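Local atomic coordinates of protein translation elongation factor 1A (Methanosarcina mazei, PDB entry 3WND), a protein that binds GDP and, in its GTP-bound form, cysteinyl-tRNA(Cys), and probably serves as a translation elongation factor related to SelB, EF-Tu and aIF2 gamma. Residues 58-63 against 176-181; 83-88 against 183-188; 42-47 against 51-56; 196-201 against 252-257. One frame throughout, in Å; residues are numbered along the deposited sequence.

Contact 1: residues 58-63 against 176-181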
loop_
_atom_site.group_PDB
_atom_site.type_symbol
_atom_site.label_atom_id
_atom_site.label_comp_id
_atom_site.label_asym_id
_atom_site.label_seq_id
_atom_site.Cartn_x
_atom_site.Cartn_y
_atom_site.Cartn_z
ATOM N N GLU A 58 -5.134 6.872 -20.571
ATOM C CA GLU A 58 -3.973 6.432 -21.321
ATOM C C GLU A 58 -3.873 4.914 -21.576
ATOM O O GLU A 58 -2.766 4.402 -22.042
ATOM C CB GLU A 58 -2.675 7.029 -20.769
ATOM C CG GLU A 58 -2.836 8.548 -20.672
ATOM C CD GLU A 58 -1.605 9.278 -20.181
ATOM O OE1 GLU A 58 -0.457 8.854 -20.493
ATOM O OE2 GLU A 58 -1.798 10.354 -19.578
ATOM N N GLY A 59 -5.007 4.198 -21.399
ATOM C CA GLY A 59 -5.005 2.716 -21.688
ATOM C C GLY A 59 -5.404 1.921 -20.451
ATOM O O GLY A 59 -6.286 1.004 -20.504
ATOM N N ARG A 60 -4.724 2.198 -19.337
ATOM C CA ARG A 60 -5.062 1.488 -18.042
ATOM C C ARG A 60 -5.748 2.406 -17.186
ATOM O O ARG A 60 -5.473 3.622 -17.219
ATOM C CB ARG A 60 -3.785 1.007 -17.336
ATOM C CG ARG A 60 -3.055 -0.066 -18.063
ATOM C CD ARG A 60 -1.929 -0.693 -17.205
ATOM N NE ARG A 60 -1.807 -2.067 -17.720
ATOM C CZ ARG A 60 -1.196 -2.394 -18.866
ATOM N NH1 ARG A 60 -0.521 -1.469 -19.567
ATOM N NH2 ARG A 60 -1.188 -3.675 -19.255
ATOM N N ASN A 61 -6.643 1.881 -16.374
ATOM C CA ASN A 61 -7.213 2.623 -15.297
ATOM C C ASN A 61 -6.088 2.686 -14.292
ATOM O O ASN A 61 -5.766 1.722 -13.629
ATOM C CB ASN A 61 -8.415 1.860 -14.795
ATOM C CG ASN A 61 -9.587 1.925 -15.756
ATOM O OD1 ASN A 61 -9.599 2.774 -16.637
ATOM N ND2 ASN A 61 -10.617 1.051 -15.546
ATOM N N MET A 62 -5.365 3.798 -14.287
ATOM C CA MET A 62 -4.186 3.950 -13.377
ATOM C C MET A 62 -4.613 4.837 -12.246
ATOM O O MET A 62 -5.340 5.871 -12.451
ATOM C CB MET A 62 -3.008 4.582 -14.092
ATOM C CG MET A 62 -2.479 3.741 -15.171
ATOM S SD MET A 62 -0.703 3.963 -15.170
ATOM C CE MET A 62 -0.276 2.568 -16.232
ATOM N N VAL A 63 -4.237 4.457 -11.037
ATOM C CA VAL A 63 -4.402 5.315 -9.894
ATOM C C VAL A 63 -3.015 5.441 -9.268
ATOM O O VAL A 63 -2.354 4.411 -8.980
ATOM C CB VAL A 63 -5.406 4.761 -8.880
ATOM C CG1 VAL A 63 -5.516 5.662 -7.639
ATOM C CG2 VAL A 63 -6.751 4.540 -9.614
ATOM N N GLU A 176 4.876 -1.842 -18.330
ATOM C CA GLU A 176 5.456 -3.185 -18.385
ATOM C C GLU A 176 5.176 -3.948 -17.077
ATOM O O GLU A 176 4.744 -5.133 -17.126
ATOM C CB GLU A 176 6.975 -3.184 -18.665
ATOM C CG GLU A 176 7.326 -2.768 -20.047
ATOM C CD GLU A 176 8.858 -2.596 -20.173
ATOM O OE1 GLU A 176 9.599 -2.738 -19.122
ATOM O OE2 GLU A 176 9.309 -2.300 -21.310
ATOM N N VAL A 177 5.436 -3.326 -15.938
ATOM C CA VAL A 177 5.226 -3.986 -14.642
ATOM C C VAL A 177 3.738 -4.230 -14.485
ATOM O O VAL A 177 3.290 -5.310 -13.975
ATOM C CB VAL A 177 5.816 -3.143 -13.449
ATOM C CG1 VAL A 177 5.552 -3.828 -12.150
ATOM C CG2 VAL A 177 7.356 -2.969 -13.534
ATOM N N ALA A 178 2.922 -3.242 -14.889
ATOM C CA ALA A 178 1.488 -3.435 -14.767
ATOM C C ALA A 178 0.997 -4.694 -15.496
ATOM O O ALA A 178 0.045 -5.343 -15.025
ATOM C CB ALA A 178 0.719 -2.231 -15.222
ATOM N N GLU A 179 1.648 -5.068 -16.599
ATOM C CA GLU A 179 1.130 -6.177 -17.423
ATOM C C GLU A 179 1.365 -7.449 -16.614
ATOM O O GLU A 179 0.533 -8.347 -16.598
ATOM C CB GLU A 179 1.870 -6.193 -18.794
ATOM C CG GLU A 179 1.423 -7.256 -19.814
ATOM C CD GLU A 179 1.746 -6.765 -21.243
ATOM O OE1 GLU A 179 2.888 -6.345 -21.441
ATOM O OE2 GLU A 179 0.893 -6.795 -22.146
ATOM N N LYS A 180 2.494 -7.512 -15.900
ATOM C CA LYS A 180 2.861 -8.688 -15.099
ATOM C C LYS A 180 1.914 -8.791 -13.937
ATOM O O LYS A 180 1.392 -9.878 -13.635
ATOM C CB LYS A 180 4.312 -8.605 -14.610
ATOM C CG LYS A 180 5.344 -8.714 -15.714
ATOM C CD LYS A 180 6.689 -7.981 -15.537
ATOM C CE LYS A 180 7.612 -8.421 -14.374
ATOM N NZ LYS A 180 8.493 -7.286 -13.851
ATOM N N ILE A 181 1.584 -7.654 -13.336
ATOM C CA ILE A 181 0.658 -7.657 -12.201
ATOM C C ILE A 181 -0.772 -8.020 -12.612
ATOM O O ILE A 181 -1.474 -8.677 -11.871
ATOM C CB ILE A 181 0.670 -6.298 -11.482
ATOM C CG1 ILE A 181 2.050 -6.135 -10.793
ATOM C CG2 ILE A 181 -0.515 -6.133 -10.573
ATOM C CD1 ILE A 181 2.299 -4.697 -10.523
#
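Arg60 stretches from the loop ahead of strand 61-66 to Ala178 on helix 167-187, which packs here on the mixed sheet of the nucleotide-binding domain. The closest packing is at the Ala178 methyl. CD and NE of Arg60 each lie 3.6 Å from Ala178 CB, which places the methyl over one face of the guanidinium, with the backbone N of Glu179 over the same face. The side chain starts with CG beside the backbone N (chi1 -67°) and then runs extended to NE, a reach that spans the 8.8 Å between the CA atoms of Arg60 and Ala178. Toward solvent the fit is looser. NH2 of Arg60 comes 3.9 Å from Glu179 CA, and the two side chains cross at about a right angle. The exposed carboxylate keeps its distance, with Glu179 OE2 4.7 Å from Arg60 NH2 and the two flat groups turned 74° apart. The strong polar partners lie farther along the helix in both directions: Glu182 forms a salt bridge to NE and Asn175 accepts from NH1. Replacing the arginine with an alanine would probably leave Glu182 without its charge partner and strip the Ala178 methyl of the flat group lying on it. The chemistry thus divides by surface: the guanidinium face packs on aliphatic and backbone atoms, while its N-H groups hold helix 167-187 to the loop leading into strand 61-66.

Contact 2: residues 83-88 against 183-188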
loop_
_atom_site.group_PDB
_atom_site.type_symbol
_atom_site.label_atom_id
_atom_site.label_comp_id
_atom_site.label_asym_id
_atom_site.label_seq_id
_atom_site.Cartn_x
_atom_site.Cartn_y
_atom_site.Cartn_z
ATOM N N ILE A 83 -2.660 -0.548 -0.711
ATOM C CA ILE A 83 -3.688 -0.468 -1.792
ATOM C C ILE A 83 -3.100 -0.509 -3.169
ATOM O O ILE A 83 -3.819 -0.534 -4.136
ATOM C CB ILE A 83 -4.616 0.794 -1.602
ATOM C CG1 ILE A 83 -3.919 2.061 -1.953
ATOM C CG2 ILE A 83 -5.319 0.751 -0.242
ATOM C CD1 ILE A 83 -4.853 3.293 -1.676
ATOM N N SER A 84 -1.762 -0.512 -3.231
ATOM C CA SER A 84 -1.095 -0.471 -4.506
ATOM C C SER A 84 -0.410 -1.769 -4.856
ATOM O O SER A 84 -0.106 -2.611 -3.973
ATOM C CB SER A 84 -0.080 0.687 -4.502
ATOM O OG SER A 84 -0.751 1.916 -4.293
ATOM N N ASP A 85 -0.091 -1.945 -6.147
ATOM C CA ASP A 85 0.685 -3.119 -6.545
ATOM C C ASP A 85 2.078 -2.778 -7.023
ATOM O O ASP A 85 2.893 -3.697 -7.153
ATOM C CB ASP A 85 -0.055 -3.913 -7.664
ATOM C CG ASP A 85 -1.305 -4.643 -7.091
ATOM O OD1 ASP A 85 -1.231 -5.300 -6.016
ATOM O OD2 ASP A 85 -2.312 -4.536 -7.724
ATOM N N ILE A 86 2.319 -1.489 -7.317
ATOM C CA ILE A 86 3.627 -1.059 -7.838
ATOM C C ILE A 86 4.052 0.115 -6.968
ATOM O O ILE A 86 3.206 0.956 -6.679
ATOM C CB ILE A 86 3.472 -0.490 -9.275
ATOM C CG1 ILE A 86 2.991 -1.603 -10.236
ATOM C CG2 ILE A 86 4.827 0.055 -9.769
ATOM C CD1 ILE A 86 2.607 -1.123 -11.652
ATOM N N ALA A 87 5.349 0.136 -6.588
ATOM C CA ALA A 87 5.861 1.262 -5.761
ATOM C C ALA A 87 6.836 2.029 -6.582
ATOM O O ALA A 87 7.704 1.425 -7.195
ATOM C CB ALA A 87 6.544 0.781 -4.448
ATOM N N VAL A 88 6.682 3.347 -6.608
ATOM C CA VAL A 88 7.729 4.199 -7.221
ATOM C C VAL A 88 8.362 4.991 -6.075
ATOM O O VAL A 88 7.673 5.792 -5.405
ATOM C CB VAL A 88 7.109 5.199 -8.198
ATOM C CG1 VAL A 88 8.214 6.197 -8.680
ATOM C CG2 VAL A 88 6.510 4.398 -9.374
ATOM N N ALA A 183 -1.533 -10.305 -14.715
ATOM C CA ALA A 183 -1.596 -11.758 -14.742
ATOM C C ALA A 183 -1.618 -12.321 -13.342
ATOM O O ALA A 183 -2.388 -13.244 -13.041
ATOM C CB ALA A 183 -0.412 -12.337 -15.484
ATOM N N GLU A 184 -0.792 -11.750 -12.465
ATOM C CA GLU A 184 -0.777 -12.179 -11.058
ATOM C C GLU A 184 -2.116 -11.943 -10.438
ATOM O O GLU A 184 -2.637 -12.829 -9.728
ATOM C CB GLU A 184 0.325 -11.468 -10.240
ATOM C CG GLU A 184 1.672 -11.836 -10.804
ATOM C CD GLU A 184 2.832 -11.153 -10.103
ATOM O OE1 GLU A 184 2.584 -10.346 -9.168
ATOM O OE2 GLU A 184 4.008 -11.511 -10.510
ATOM N N ASN A 185 -2.695 -10.760 -10.685
ATOM C CA ASN A 185 -4.026 -10.527 -10.047
ATOM C C ASN A 185 -5.107 -11.434 -10.624
ATOM O O ASN A 185 -6.000 -11.895 -9.910
ATOM C CB ASN A 185 -4.470 -9.052 -10.207
ATOM C CG ASN A 185 -3.874 -8.138 -9.108
ATOM O OD1 ASN A 185 -3.527 -8.600 -7.995
ATOM N ND2 ASN A 185 -3.702 -6.862 -9.406
ATOM N N ALA A 186 -5.040 -11.679 -11.931
ATOM C CA ALA A 186 -6.028 -12.589 -12.561
ATOM C C ALA A 186 -6.008 -13.963 -11.871
ATOM O O ALA A 186 -7.101 -14.623 -11.756
ATOM C CB ALA A 186 -5.760 -12.704 -14.057
ATOM N N GLU A 187 -4.823 -14.409 -11.430
ATOM C CA GLU A 187 -4.776 -15.735 -10.774
ATOM C C GLU A 187 -5.613 -15.735 -9.500
ATOM O O GLU A 187 -6.088 -16.784 -9.099
ATOM C CB GLU A 187 -3.349 -16.165 -10.441
ATOM C CG GLU A 187 -2.495 -16.377 -11.681
ATOM C CD GLU A 187 -1.099 -16.777 -11.318
ATOM O OE1 GLU A 187 -0.815 -17.374 -10.273
ATOM O OE2 GLU A 187 -0.224 -16.567 -12.193
ATOM N N LEU A 188 -5.753 -14.592 -8.868
ATOM C CA LEU A 188 -6.482 -14.465 -7.614
ATOM C C LEU A 188 -7.991 -14.399 -7.823
ATOM O O LEU A 188 -8.749 -14.412 -6.814
ATOM C CB LEU A 188 -6.009 -13.178 -6.921
ATOM C CG LEU A 188 -4.518 -13.065 -6.520
ATOM C CD1 LEU A 188 -4.267 -11.727 -5.827
ATOM C CD2 LEU A 188 -4.084 -14.271 -5.653
#
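Asp85 and Asn185 meet where helix 167-187 runs past the start of strand 86-91, an inner strand of the mixed sheet in the nucleotide-binding alpha/beta domain. Across the two segments the polar interaction is one side-chain hydrogen bond, donated by Asn185 ND2 to Asp85 OD2. Its N-H...O angle of 165° makes it nearly straight. If the carboxylate is ionised, as is likely, it can only accept, which is consistent with the amide nitrogen being turned toward Asp85. OD2 lies only 4° out of the amide plane, whereas the donor stands above the carboxylate plane, 50° out of it. The two flat groups are accordingly well away from coplanar. Both side chains point at each other from opposite directions, each with CG beside its own backbone N, and together they bridge the 9.5 Å between the CA atoms of Asp85 and Asn185.

Apolar packing accompanies this bond one turn earlier in the helix, where Ile181 touches the side chains of Asp85 and Ile86, and Val177 adds to the cover of Ile86. Backbone bonding sets the frame: Glu187 N donates to Ala183 O at 3.1 Å, which places Asn185 within a helical turn. A further polar tie, from Glu184 to His114, fastens the same turn to the neighbouring part of the domain. The contact itself is small, burying 61 Å² in all, and at its centre Asn185 ND2 stands 3.2 Å from Asp85 OD2.

Contact 3: residues 42-47 against 51-56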
loop_
_atom_site.group_PDB
_atom_site.type_symbol
_atom_site.label_atom_id
_atom_site.label_comp_id
_atom_site.label_asym_id
_atom_site.label_seq_id
_atom_site.Cartn_x
_atom_site.Cartn_y
_atom_site.Cartn_z
ATOM N N GLY A 42 -1.483 12.055 -13.195
ATOM C CA GLY A 42 -2.979 11.929 -13.292
ATOM C C GLY A 42 -3.695 13.132 -12.677
ATOM O O GLY A 42 -3.069 14.137 -12.274
ATOM N N LYS A 43 -5.012 13.038 -12.667
ATOM C CA LYS A 43 -5.912 14.065 -12.192
ATOM C C LYS A 43 -6.240 13.877 -10.696
ATOM O O LYS A 43 -6.691 12.802 -10.271
ATOM C CB LYS A 43 -7.212 13.968 -13.011
ATOM C CG LYS A 43 -8.388 14.763 -12.478
ATOM C CD LYS A 43 -9.627 14.561 -13.374
ATOM C CE LYS A 43 -9.365 14.558 -14.935
ATOM N NZ LYS A 43 -9.563 13.265 -15.594
ATOM N N LYS A 44 -6.089 14.958 -9.941
ATOM C CA LYS A 44 -6.269 14.939 -8.534
ATOM C C LYS A 44 -7.686 14.479 -8.229
ATOM O O LYS A 44 -8.682 15.039 -8.746
ATOM C CB LYS A 44 -5.953 16.258 -7.893
ATOM C CG LYS A 44 -5.866 16.229 -6.370
ATOM C CD LYS A 44 -5.293 17.561 -5.844
ATOM C CE LYS A 44 -5.538 17.525 -4.358
ATOM N NZ LYS A 44 -5.243 18.742 -3.565
ATOM N N GLY A 45 -7.778 13.428 -7.376
ATOM C CA GLY A 45 -9.068 12.885 -6.976
ATOM C C GLY A 45 -9.179 12.961 -5.470
ATOM O O GLY A 45 -8.881 13.986 -4.850
ATOM N N THR A 46 -9.521 11.806 -4.862
ATOM C CA THR A 46 -9.716 11.739 -3.403
ATOM C C THR A 46 -8.460 12.171 -2.663
ATOM O O THR A 46 -7.339 11.788 -3.017
ATOM C CB THR A 46 -10.048 10.270 -3.034
ATOM O OG1 THR A 46 -11.204 9.897 -3.785
ATOM C CG2 THR A 46 -10.398 10.193 -1.600
ATOM N N SER A 47 -8.623 12.985 -1.653
ATOM C CA SER A 47 -7.514 13.511 -0.890
ATOM C C SER A 47 -7.837 13.556 0.598
ATOM O O SER A 47 -8.804 14.163 0.964
ATOM C CB SER A 47 -7.223 14.937 -1.393
ATOM O OG SER A 47 -6.008 15.454 -0.832
ATOM N N THR A 51 -3.279 11.098 -1.317
ATOM C CA THR A 51 -4.022 11.678 -2.462
ATOM C C THR A 51 -3.926 10.845 -3.709
ATOM O O THR A 51 -2.852 10.420 -4.096
ATOM C CB THR A 51 -3.539 13.154 -2.752
ATOM O OG1 THR A 51 -3.671 13.962 -1.553
ATOM C CG2 THR A 51 -4.291 13.796 -3.849
ATOM N N MET A 52 -5.094 10.589 -4.323
ATOM C CA MET A 52 -5.169 9.786 -5.504
ATOM C C MET A 52 -5.101 10.713 -6.671
ATOM O O MET A 52 -5.727 11.796 -6.659
ATOM C CB MET A 52 -6.488 9.075 -5.730
ATOM C CG MET A 52 -7.205 8.498 -4.540
ATOM S SD MET A 52 -6.120 7.819 -3.290
ATOM C CE MET A 52 -6.156 6.139 -3.772
ATOM N N TYR A 53 -4.377 10.286 -7.672
ATOM C CA TYR A 53 -4.287 10.963 -8.948
ATOM C C TYR A 53 -4.674 9.930 -9.970
ATOM O O TYR A 53 -3.976 8.937 -10.193
ATOM C CB TYR A 53 -2.865 11.496 -9.248
ATOM C CG TYR A 53 -2.520 12.640 -8.312
ATOM C CD1 TYR A 53 -1.955 12.403 -7.069
ATOM C CD2 TYR A 53 -2.770 13.968 -8.683
ATOM C CE1 TYR A 53 -1.698 13.449 -6.160
ATOM C CE2 TYR A 53 -2.478 15.028 -7.804
ATOM C CZ TYR A 53 -1.934 14.763 -6.557
ATOM O OH TYR A 53 -1.592 15.747 -5.660
ATOM N N ASN A 54 -5.873 10.127 -10.511
ATOM C CA ASN A 54 -6.404 9.161 -11.470
ATOM C C ASN A 54 -6.072 9.447 -12.878
ATOM O O ASN A 54 -6.076 10.619 -13.365
ATOM C CB ASN A 54 -7.929 9.097 -11.321
ATOM C CG ASN A 54 -8.335 8.811 -9.893
ATOM O OD1 ASN A 54 -8.001 7.737 -9.352
ATOM N ND2 ASN A 54 -9.055 9.734 -9.267
ATOM N N ASN A 55 -5.757 8.380 -13.594
ATOM C CA ASN A 55 -5.530 8.533 -14.981
ATOM C C ASN A 55 -6.063 7.351 -15.747
ATOM O O ASN A 55 -5.406 6.309 -15.812
ATOM C CB ASN A 55 -4.084 8.780 -15.300
ATOM C CG ASN A 55 -3.921 9.353 -16.700
ATOM O OD1 ASN A 55 -4.590 8.914 -17.636
ATOM N ND2 ASN A 55 -3.058 10.341 -16.847
ATOM N N ASP A 56 -7.263 7.494 -16.306
ATOM C CA ASP A 56 -7.838 6.413 -17.114
ATOM C C ASP A 56 -7.893 6.869 -18.607
ATOM O O ASP A 56 -8.600 6.300 -19.447
ATOM C CB ASP A 56 -9.222 5.999 -16.567
ATOM C CG ASP A 56 -10.281 7.018 -16.866
ATOM O OD1 ASP A 56 -9.910 8.172 -17.265
ATOM O OD2 ASP A 56 -11.481 6.677 -16.733
HETATM O O HOH W 1 -6.727 11.644 -15.897
HETATM O O HOH W 2 -9.607 12.365 -10.398
HETATM O O HOH W 3 -10.291 9.463 -6.372
#
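The beta hairpin of strands 43-47 and 51-55 forms one edge of the mixed sheet, and Lys43 and Asn54 make its hydrogen-bonded pair. Lys43 N donates to Asn54 O at 2.7 Å, and Asn54 N returns a bond to Lys43 O at 2.8 Å. Beyond the non-hydrogen-bonded pair Lys44-Tyr53 the register slips by one residue. Gly45 N gives to Met52 O at 2.7 Å, but Met52 N gives to Thr46 O at 2.9 Å, so Gly45 and Thr46 together stand against Met52 in a beta bulge. A CB on Gly45 would run into Asn54 ND2 where that amide now stands.

Tyr53 anchors the face it shares with Lys44. With CG beside the backbone N (chi1 -69°), it brings its ring to Lys44, whose CB is 3.7 Å from Tyr53 CE2, and to Gly42 O, which meets the ring edge 3.6 Å from Tyr53 CD2. The ring also rests on helix 34-39 and comes close to Thr35, a residue of the GDP site. On the opposite face water takes over: one molecule joins Lys43 O to Asn54 ND2, another joins Thr46 N to the same ND2, and a third links Lys43 NZ with Asn54 O. The second of these accepts from both groups, so it takes up the Thr46 N-H at the bulge with Asn54 ND2 as a second donor. At Thr46 the packing is aliphatic, with its CB 3.7 Å from Met52 CG. The strand directions differ by 132°, and this splay, together with the shifted register and the outermost strand 43-47, is the arrangement of a bulged, twisted edge hairpin.

Contact 4: residues 196-201 against 252-257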
loop_
_atom_site.group_PDB
_atom_site.type_symbol
_atom_site.label_atom_id
_atom_site.label_comp_id
_atom_site.label_asym_id
_atom_site.label_seq_id
_atom_site.Cartn_x
_atom_site.Cartn_y
_atom_site.Cartn_z
ATOM N N PHE A 196 -10.736 -4.176 0.364
ATOM C CA PHE A 196 -10.250 -3.320 1.493
ATOM C C PHE A 196 -10.730 -1.902 1.241
ATOM O O PHE A 196 -10.665 -1.422 0.154
ATOM C CB PHE A 196 -8.705 -3.262 1.490
ATOM C CG PHE A 196 -8.011 -4.480 2.067
ATOM C CD1 PHE A 196 -8.744 -5.618 2.475
ATOM C CD2 PHE A 196 -6.629 -4.475 2.182
ATOM C CE1 PHE A 196 -8.060 -6.760 2.953
ATOM C CE2 PHE A 196 -5.974 -5.618 2.675
ATOM C CZ PHE A 196 -6.682 -6.722 3.036
ATOM N N ILE A 197 -11.337 -1.293 2.229
ATOM C CA ILE A 197 -11.867 0.011 2.133
ATOM C C ILE A 197 -10.913 1.091 2.593
ATOM O O ILE A 197 -10.348 0.973 3.659
ATOM C CB ILE A 197 -13.122 0.079 3.064
ATOM C CG1 ILE A 197 -14.268 -0.858 2.493
ATOM C CG2 ILE A 197 -13.559 1.538 3.207
ATOM C CD1 ILE A 197 -15.363 -1.098 3.518
ATOM N N ASP A 198 -10.661 2.107 1.746
ATOM C CA ASP A 198 -9.724 3.137 2.201
ATOM C C ASP A 198 -10.454 4.438 2.557
ATOM O O ASP A 198 -9.885 5.301 3.284
ATOM C CB ASP A 198 -8.555 3.415 1.190
ATOM C CG ASP A 198 -8.990 3.525 -0.209
ATOM O OD1 ASP A 198 -9.660 4.500 -0.571
ATOM O OD2 ASP A 198 -8.597 2.670 -0.991
ATOM N N HIS A 199 -11.704 4.593 2.055
ATOM C CA HIS A 199 -12.483 5.814 2.395
ATOM C C HIS A 199 -13.936 5.390 2.413
ATOM O O HIS A 199 -14.375 4.496 1.702
ATOM C CB HIS A 199 -12.322 6.918 1.338
ATOM C CG HIS A 199 -10.967 7.479 1.270
ATOM N ND1 HIS A 199 -9.945 6.854 0.530
ATOM C CD2 HIS A 199 -10.388 8.635 1.879
ATOM C CE1 HIS A 199 -8.774 7.618 0.648
ATOM N NE2 HIS A 199 -9.067 8.722 1.448
ATOM N N ALA A 200 -14.734 6.082 3.216
ATOM C CA ALA A 200 -16.191 5.845 3.301
ATOM C C ALA A 200 -16.815 7.242 3.498
ATOM O O ALA A 200 -16.411 8.012 4.398
ATOM C CB ALA A 200 -16.540 4.964 4.542
ATOM N N PHE A 201 -17.897 7.496 2.788
ATOM C CA PHE A 201 -18.669 8.692 2.989
ATOM C C PHE A 201 -20.089 8.589 2.549
ATOM O O PHE A 201 -20.499 7.611 1.846
ATOM C CB PHE A 201 -18.030 9.884 2.300
ATOM C CG PHE A 201 -17.532 9.574 0.945
ATOM C CD1 PHE A 201 -18.384 9.660 -0.189
ATOM C CD2 PHE A 201 -16.183 9.123 0.754
ATOM C CE1 PHE A 201 -17.889 9.356 -1.482
ATOM C CE2 PHE A 201 -15.710 8.845 -0.500
ATOM C CZ PHE A 201 -16.560 8.938 -1.635
ATOM N N GLY A 252 -7.594 -6.430 -8.023
ATOM C CA GLY A 252 -6.788 -5.328 -8.575
ATOM C C GLY A 252 -7.604 -4.098 -8.898
ATOM O O GLY A 252 -7.033 -3.048 -9.118
ATOM N N THR A 253 -8.916 -4.270 -8.965
ATOM C CA THR A 253 -9.777 -3.158 -9.448
ATOM C C THR A 253 -9.952 -2.154 -8.292
ATOM O O THR A 253 -10.359 -2.507 -7.227
ATOM C CB THR A 253 -11.162 -3.692 -9.920
ATOM O OG1 THR A 253 -10.957 -4.637 -10.978
ATOM C CG2 THR A 253 -12.037 -2.475 -10.469
ATOM N N ARG A 254 -9.703 -0.874 -8.578
ATOM C CA ARG A 254 -10.058 0.187 -7.635
ATOM C C ARG A 254 -11.560 0.535 -7.870
ATOM O O ARG A 254 -12.011 0.661 -9.040
ATOM C CB ARG A 254 -9.170 1.424 -7.947
ATOM C CG ARG A 254 -9.519 2.532 -7.007
ATOM C CD ARG A 254 -8.347 3.158 -6.379
ATOM N NE ARG A 254 -9.001 4.049 -5.459
ATOM C CZ ARG A 254 -8.947 3.860 -4.164
ATOM N NH1 ARG A 254 -9.586 4.674 -3.359
ATOM N NH2 ARG A 254 -8.090 2.907 -3.674
ATOM N N VAL A 255 -12.305 0.485 -6.770
ATOM C CA VAL A 255 -13.751 0.555 -6.848
ATOM C C VAL A 255 -14.295 1.640 -5.906
ATOM O O VAL A 255 -13.677 2.101 -4.909
ATOM C CB VAL A 255 -14.482 -0.804 -6.420
ATOM C CG1 VAL A 255 -14.162 -1.905 -7.374
ATOM C CG2 VAL A 255 -14.084 -1.092 -4.920
ATOM N N GLY A 256 -15.458 2.095 -6.348
ATOM C CA GLY A 256 -16.346 2.815 -5.437
ATOM C C GLY A 256 -17.594 1.938 -5.345
ATOM O O GLY A 256 -18.047 1.380 -6.368
ATOM N N MET A 257 -18.099 1.719 -4.148
ATOM C CA MET A 257 -19.286 0.861 -4.019
ATOM C C MET A 257 -20.359 1.514 -3.176
ATOM O O MET A 257 -20.106 2.033 -2.028
ATOM C CB MET A 257 -18.949 -0.497 -3.358
ATOM C CG MET A 257 -17.887 -1.287 -4.168
ATOM S SD MET A 257 -17.503 -2.812 -3.245
ATOM C CE MET A 257 -16.896 -3.800 -4.635
#
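One carboxylate oxygen, Asp198 OD1, takes two charged or polar donors at once: Arg254 from strand 254-260 and His199, its own neighbour in sequence. Arg254 grips end-on, with NH1 to Asp198 OD1 at 2.8 Å and NH2 to Asp198 OD2 at 2.7 Å. This is a two-pronged salt bridge in which the carboxylate and guanidinium planes differ by only 15°, both prongs arriving on the syn side. His199 comes from the anti side, its ND1 2.6 Å from Asp198 OD1 and the oxygen close to the ring plane. With CG between the backbone N and the carbonyl carbon (chi1 45°), at a classic bulge where Asp198 and His199 both face Leu211, the carboxylate is carried to where both donors reach it. On the far side of the imidazole, NE2 is bonded to Ser48. Putting an alanine here would probably leave the Arg254 guanidinium without its counter-charge and His199 ND1 without its acceptor, the ring then held through NE2. The bridge joins two strands of the antiparallel barrel-like domain that both neighbour strand 207-216. With an arginine so close, the buried carboxylate is likely to stay ionised, its charge shared between a cation and an imidazole N-H.

How the contacts relate
Along the chain contact 3 comes first, contacts 1 and 2 interleave, and contact 4 follows. Contacts 1 and 2, with centres about 9 Å apart, use successive turns of helix 167-187 on the same mixed sheet. Contact 3, about 15 Å between centres from contact 1, extends that sheet at its edge, strand 51-55 lying next to strand 61-66 and joined to it through Asn55 N and Met62 O. Contact 4 belongs to the following antiparallel domain, about 14 Å between centres from contact 3, yet Met52 CE lies 3.6 Å from Arg254 CZ and Ile83 also packs on the Asp198-Arg254 salt bridge. Contacts 1 to 3 build the nucleotide-binding domain, and their touches on contact 4 mark where it meets its beta neighbour.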